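Local coordinates for VirK protein (Legionella pneumophila, PDB 5XTA), which is of unknown function but belongs to the VirK family, carries a signal peptide in its precursor and is possibly linked to type II secretion, at residues G51-T63 with P73-E85. The protein carries 3 engineered substitutions. Residues are numbered along the deposited sequence; the frame is centred on the assembly and turned at random. Where two conformers were deposited one is given.
Sequences GDSRVTASDRHFT and PMFDYSKFNLDSE. With SO4 (sulfate ion), chain F.
Arg60 leaves its strand with CG anti to the backbone N and folds over at chi3 (70°), while Phe75 on the facing strand sets CG anti to its carbonyl carbon; together these torsions lay the guanidinium flat on the phenyl ring. The planes differ by 11°, and Arg60 CZ sits 4.2 Å from the centroid of the Phe75 ring, an off-centre cation-pi stack. Nearer the backbone, Arg60 CD makes a CH-pi contact over the same face, 3.8 Å from the Phe75 centroid. At its edge the guanidinium holds a sulfate ion, probably from the crystallisation liquor: Arg60 NH2 donates to sulfate O1 at 2.7 Å and Arg60 NH1 to sulfate O3 at 3.1 Å. Arg60 residues of the three other subunits bind the same ion, which probably offsets their gathered positive charge. Phe62 turns an edge toward the face of Phe75 in an offset edge-to-face pair, planes at 72°, and its CZ packs 3.8 Å from Pro73 CB.

These groups lie near the loop-connected end of the hairpin of strands 54-63 and 74-83, adjacent inner strands of a six-stranded antiparallel sheet, flanked by strands 46-50 and 87-96. Paired backbone hydrogen bonds join Val55 to Leu82, Ala57 to Phe80, Asp59 to Ser78, His61 to Asp76 and Thr63 to Met74. Ser53 and Arg54 form a classic beta bulge against the end of strand 46-50, and Ser84 N donates to Ser53 O at 2.9 Å.

Further along the Arg60 face, one water bridges Ser58 OG and Tyr77 OH, donating to the phenol oxygen at 2.9 Å; that hydroxyl also bonds Asp65 of the third subunit. On the reverse face Val55 CB and Leu82 CB approach to 4.3 Å, both side chains packing against helix 7-15, and the Phe80 ring meets Phe22 nearly parallel.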
# COMPACT_ATOMS: atom_id res chain seq x y z
N GLY A 51 -21.07 -13.88 -2.03
CA GLY A 51 -22.46 -14.22 -1.71
C GLY A 51 -22.79 -13.27 -0.59
O GLY A 51 -22.30 -12.13 -0.58
N ASP A 52 -23.57 -13.70 0.37
CA ASP A 52 -23.63 -12.96 1.62
C ASP A 52 -23.05 -13.84 2.73
O ASP A 52 -23.41 -13.70 3.89
CB ASP A 52 -25.07 -12.49 1.92
CG ASP A 52 -25.10 -11.14 2.62
OD1 ASP A 52 -24.68 -10.12 2.01
OD2 ASP A 52 -25.54 -11.08 3.79
N SER A 53 -22.12 -14.72 2.36
CA SER A 53 -21.71 -15.79 3.26
C SER A 53 -20.25 -15.81 3.69
O SER A 53 -19.90 -16.49 4.66
CB SER A 53 -22.06 -17.12 2.62
OG SER A 53 -21.09 -17.52 1.67
N ARG A 54 -19.38 -15.11 2.96
CA ARG A 54 -17.94 -15.15 3.20
C ARG A 54 -17.33 -13.79 2.92
O ARG A 54 -17.73 -13.13 1.96
CB ARG A 54 -17.27 -16.18 2.25
CG ARG A 54 -17.03 -17.53 2.85
CD ARG A 54 -16.19 -18.44 1.96
NE ARG A 54 -16.49 -18.39 0.51
CZ ARG A 54 -15.60 -18.28 -0.49
NH1 ARG A 54 -14.29 -18.16 -0.27
NH2 ARG A 54 -16.04 -18.29 -1.75
N VAL A 55 -16.35 -13.41 3.75
CA VAL A 55 -15.48 -12.27 3.50
C VAL A 55 -14.08 -12.78 3.29
O VAL A 55 -13.57 -13.60 4.10
CB VAL A 55 -15.45 -11.33 4.71
CG1 VAL A 55 -14.40 -10.23 4.56
CG2 VAL A 55 -16.82 -10.71 4.93
N THR A 56 -13.43 -12.30 2.22
CA THR A 56 -12.08 -12.73 1.94
C THR A 56 -11.17 -11.59 1.60
O THR A 56 -11.60 -10.55 1.12
CB THR A 56 -12.02 -13.74 0.77
OG1 THR A 56 -12.39 -13.09 -0.45
CG2 THR A 56 -12.96 -14.88 1.00
N ALA A 57 -9.91 -11.78 1.90
CA ALA A 57 -8.88 -10.79 1.59
C ALA A 57 -7.56 -11.47 1.64
O ALA A 57 -7.48 -12.58 2.11
CB ALA A 57 -8.89 -9.65 2.59
N SER A 58 -6.53 -10.81 1.14
CA SER A 58 -5.17 -11.39 1.21
C SER A 58 -4.10 -10.33 1.30
O SER A 58 -4.37 -9.13 1.05
CB SER A 58 -4.92 -12.27 -0.02
OG SER A 58 -4.86 -11.52 -1.23
N ASP A 59 -2.90 -10.75 1.67
CA ASP A 59 -1.75 -9.83 1.82
C ASP A 59 -0.50 -10.60 1.46
O ASP A 59 -0.28 -11.70 1.96
CB ASP A 59 -1.63 -9.27 3.28
CG ASP A 59 -0.42 -8.34 3.48
OD1 ASP A 59 -0.34 -7.27 2.87
OD2 ASP A 59 0.51 -8.62 4.23
N ARG A 60 0.27 -10.05 0.55
CA ARG A 60 1.56 -10.60 0.15
C ARG A 60 2.61 -9.79 0.89
O ARG A 60 2.84 -8.60 0.57
CB ARG A 60 1.77 -10.48 -1.35
CG ARG A 60 3.12 -11.06 -1.79
CD ARG A 60 3.38 -10.86 -3.25
NE ARG A 60 3.61 -9.46 -3.56
CZ ARG A 60 4.27 -9.01 -4.63
NH1 ARG A 60 4.86 -9.82 -5.50
NH2 ARG A 60 4.40 -7.72 -4.80
N HIS A 61 3.21 -10.41 1.89
CA HIS A 61 4.15 -9.73 2.72
C HIS A 61 5.61 -10.13 2.48
O HIS A 61 6.00 -11.27 2.79
CB HIS A 61 3.77 -10.01 4.13
CG HIS A 61 4.62 -9.32 5.11
ND1 HIS A 61 4.53 -7.96 5.32
CD2 HIS A 61 5.58 -9.77 5.93
CE1 HIS A 61 5.40 -7.61 6.25
NE2 HIS A 61 6.07 -8.68 6.62
N PHE A 62 6.44 -9.17 2.06
CA PHE A 62 7.85 -9.45 1.83
C PHE A 62 8.62 -9.53 3.16
O PHE A 62 8.36 -8.73 4.07
CB PHE A 62 8.49 -8.39 0.98
CG PHE A 62 9.92 -8.66 0.65
CD1 PHE A 62 10.24 -9.42 -0.47
CD2 PHE A 62 10.94 -8.12 1.43
CE1 PHE A 62 11.55 -9.64 -0.82
CE2 PHE A 62 12.25 -8.34 1.10
CZ PHE A 62 12.56 -9.10 -0.02
N THR A 63 9.53 -10.49 3.26
CA THR A 63 10.29 -10.71 4.51
C THR A 63 11.65 -11.33 4.21
O THR A 63 11.87 -11.94 3.17
CB THR A 63 9.47 -11.54 5.55
OG1 THR A 63 10.09 -11.52 6.85
CG2 THR A 63 9.25 -12.98 5.11
N PRO A 73 15.23 -13.73 0.66
CA PRO A 73 14.03 -12.97 0.27
C PRO A 73 12.81 -13.87 -0.05
O PRO A 73 12.88 -14.76 -0.91
CB PRO A 73 14.50 -12.19 -0.95
CG PRO A 73 15.96 -12.05 -0.74
CD PRO A 73 16.34 -13.42 -0.25
N MSE A 74 11.72 -13.66 0.70
CA MSE A 74 10.52 -14.48 0.61
C MSE A 74 9.29 -13.64 0.68
O MSE A 74 9.32 -12.51 1.18
CB MSE A 74 10.49 -15.44 1.79
CG MSE A 74 11.42 -16.62 1.56
SE MSE A 74 11.33 -17.64 3.23
CE MSE A 74 12.35 -16.29 4.26
N PHE A 75 8.19 -14.17 0.17
CA PHE A 75 6.86 -13.54 0.41
C PHE A 75 6.10 -14.51 1.29
O PHE A 75 6.05 -15.70 0.99
CB PHE A 75 6.06 -13.34 -0.85
CG PHE A 75 6.62 -12.30 -1.77
CD1 PHE A 75 6.61 -10.96 -1.42
CD2 PHE A 75 7.11 -12.66 -3.02
CE1 PHE A 75 7.11 -9.99 -2.29
CE2 PHE A 75 7.60 -11.71 -3.89
CZ PHE A 75 7.60 -10.37 -3.52
N ASP A 76 5.53 -13.98 2.37
CA ASP A 76 4.53 -14.68 3.15
C ASP A 76 3.21 -14.19 2.64
O ASP A 76 2.81 -13.07 2.94
CB ASP A 76 4.65 -14.35 4.64
CG ASP A 76 5.78 -15.06 5.30
OD1 ASP A 76 6.47 -15.91 4.67
OD2 ASP A 76 5.99 -14.73 6.48
N TYR A 77 2.55 -15.03 1.87
CA TYR A 77 1.24 -14.74 1.37
C TYR A 77 0.16 -15.32 2.31
O TYR A 77 0.07 -16.56 2.49
CB TYR A 77 1.08 -15.33 -0.02
CG TYR A 77 -0.31 -15.25 -0.59
CD1 TYR A 77 -0.81 -14.05 -1.06
CD2 TYR A 77 -1.14 -16.36 -0.63
CE1 TYR A 77 -2.08 -13.97 -1.61
CE2 TYR A 77 -2.42 -16.28 -1.15
CZ TYR A 77 -2.89 -15.07 -1.63
OH TYR A 77 -4.15 -14.97 -2.14
N SER A 78 -0.65 -14.44 2.87
CA SER A 78 -1.72 -14.81 3.76
C SER A 78 -3.06 -14.58 3.11
O SER A 78 -3.32 -13.49 2.62
CB SER A 78 -1.61 -14.00 5.03
OG SER A 78 -0.41 -14.35 5.68
N LYS A 79 -3.89 -15.63 3.10
CA LYS A 79 -5.27 -15.59 2.64
C LYS A 79 -6.23 -15.66 3.85
O LYS A 79 -6.14 -16.57 4.66
CB LYS A 79 -5.46 -16.76 1.67
CG LYS A 79 -6.87 -17.01 1.18
CD LYS A 79 -7.33 -15.92 0.25
CE LYS A 79 -8.72 -16.25 -0.27
NZ LYS A 79 -9.29 -15.10 -0.99
N PHE A 80 -7.06 -14.65 4.00
CA PHE A 80 -7.96 -14.49 5.15
C PHE A 80 -9.35 -14.83 4.66
O PHE A 80 -9.76 -14.37 3.60
CB PHE A 80 -7.97 -13.04 5.62
CG PHE A 80 -6.65 -12.54 6.11
CD1 PHE A 80 -6.31 -12.65 7.44
CD2 PHE A 80 -5.73 -11.97 5.23
CE1 PHE A 80 -5.08 -12.19 7.90
CE2 PHE A 80 -4.51 -11.51 5.69
CZ PHE A 80 -4.19 -11.63 7.03
N ASN A 81 -10.04 -15.68 5.41
CA ASN A 81 -11.39 -16.09 5.11
C ASN A 81 -12.22 -16.03 6.39
O ASN A 81 -11.77 -16.48 7.44
CB ASN A 81 -11.34 -17.51 4.57
CG ASN A 81 -12.56 -17.86 3.74
OD1 ASN A 81 -13.69 -17.84 4.22
ND2 ASN A 81 -12.33 -18.18 2.49
N LEU A 82 -13.41 -15.47 6.31
CA LEU A 82 -14.31 -15.37 7.45
C LEU A 82 -15.67 -15.74 6.96
O LEU A 82 -16.18 -15.14 5.99
CB LEU A 82 -14.38 -13.94 7.94
CG LEU A 82 -15.47 -13.63 8.94
CD1 LEU A 82 -15.19 -14.37 10.24
CD2 LEU A 82 -15.57 -12.13 9.16
N ASP A 83 -16.31 -16.71 7.62
CA ASP A 83 -17.64 -17.08 7.18
C ASP A 83 -18.72 -16.43 8.03
O ASP A 83 -18.43 -15.83 9.07
CB ASP A 83 -17.77 -18.61 7.07
CG ASP A 83 -17.82 -19.31 8.42
OD1 ASP A 83 -18.21 -18.71 9.45
OD2 ASP A 83 -17.50 -20.51 8.43
N SER A 84 -19.96 -16.53 7.56
CA SER A 84 -21.08 -15.89 8.27
C SER A 84 -21.35 -16.46 9.68
O SER A 84 -22.03 -15.82 10.47
CB SER A 84 -22.36 -15.98 7.45
OG SER A 84 -22.73 -17.31 7.28
N GLU A 85 -20.82 -17.63 9.99
CA GLU A 85 -20.93 -18.18 11.35
C GLU A 85 -19.85 -17.64 12.31
O GLU A 85 -19.87 -17.95 13.49
CB GLU A 85 -20.90 -19.72 11.30
CG GLU A 85 -22.05 -20.36 10.50
CD GLU A 85 -21.73 -21.79 10.02
OE1 GLU A 85 -20.63 -21.99 9.42
OE2 GLU A 85 -22.56 -22.72 10.26
S SO4 F . 7.06 -7.06 -7.09
O1 SO4 F . 6.26 -6.24 -6.15
O2 SO4 F . 7.67 -6.20 -8.12
O3 SO4 F . 6.18 -8.06 -7.74
O4 SO4 F . 8.12 -7.76 -6.33
O HOH W 1 -6.03 -13.13 -3.45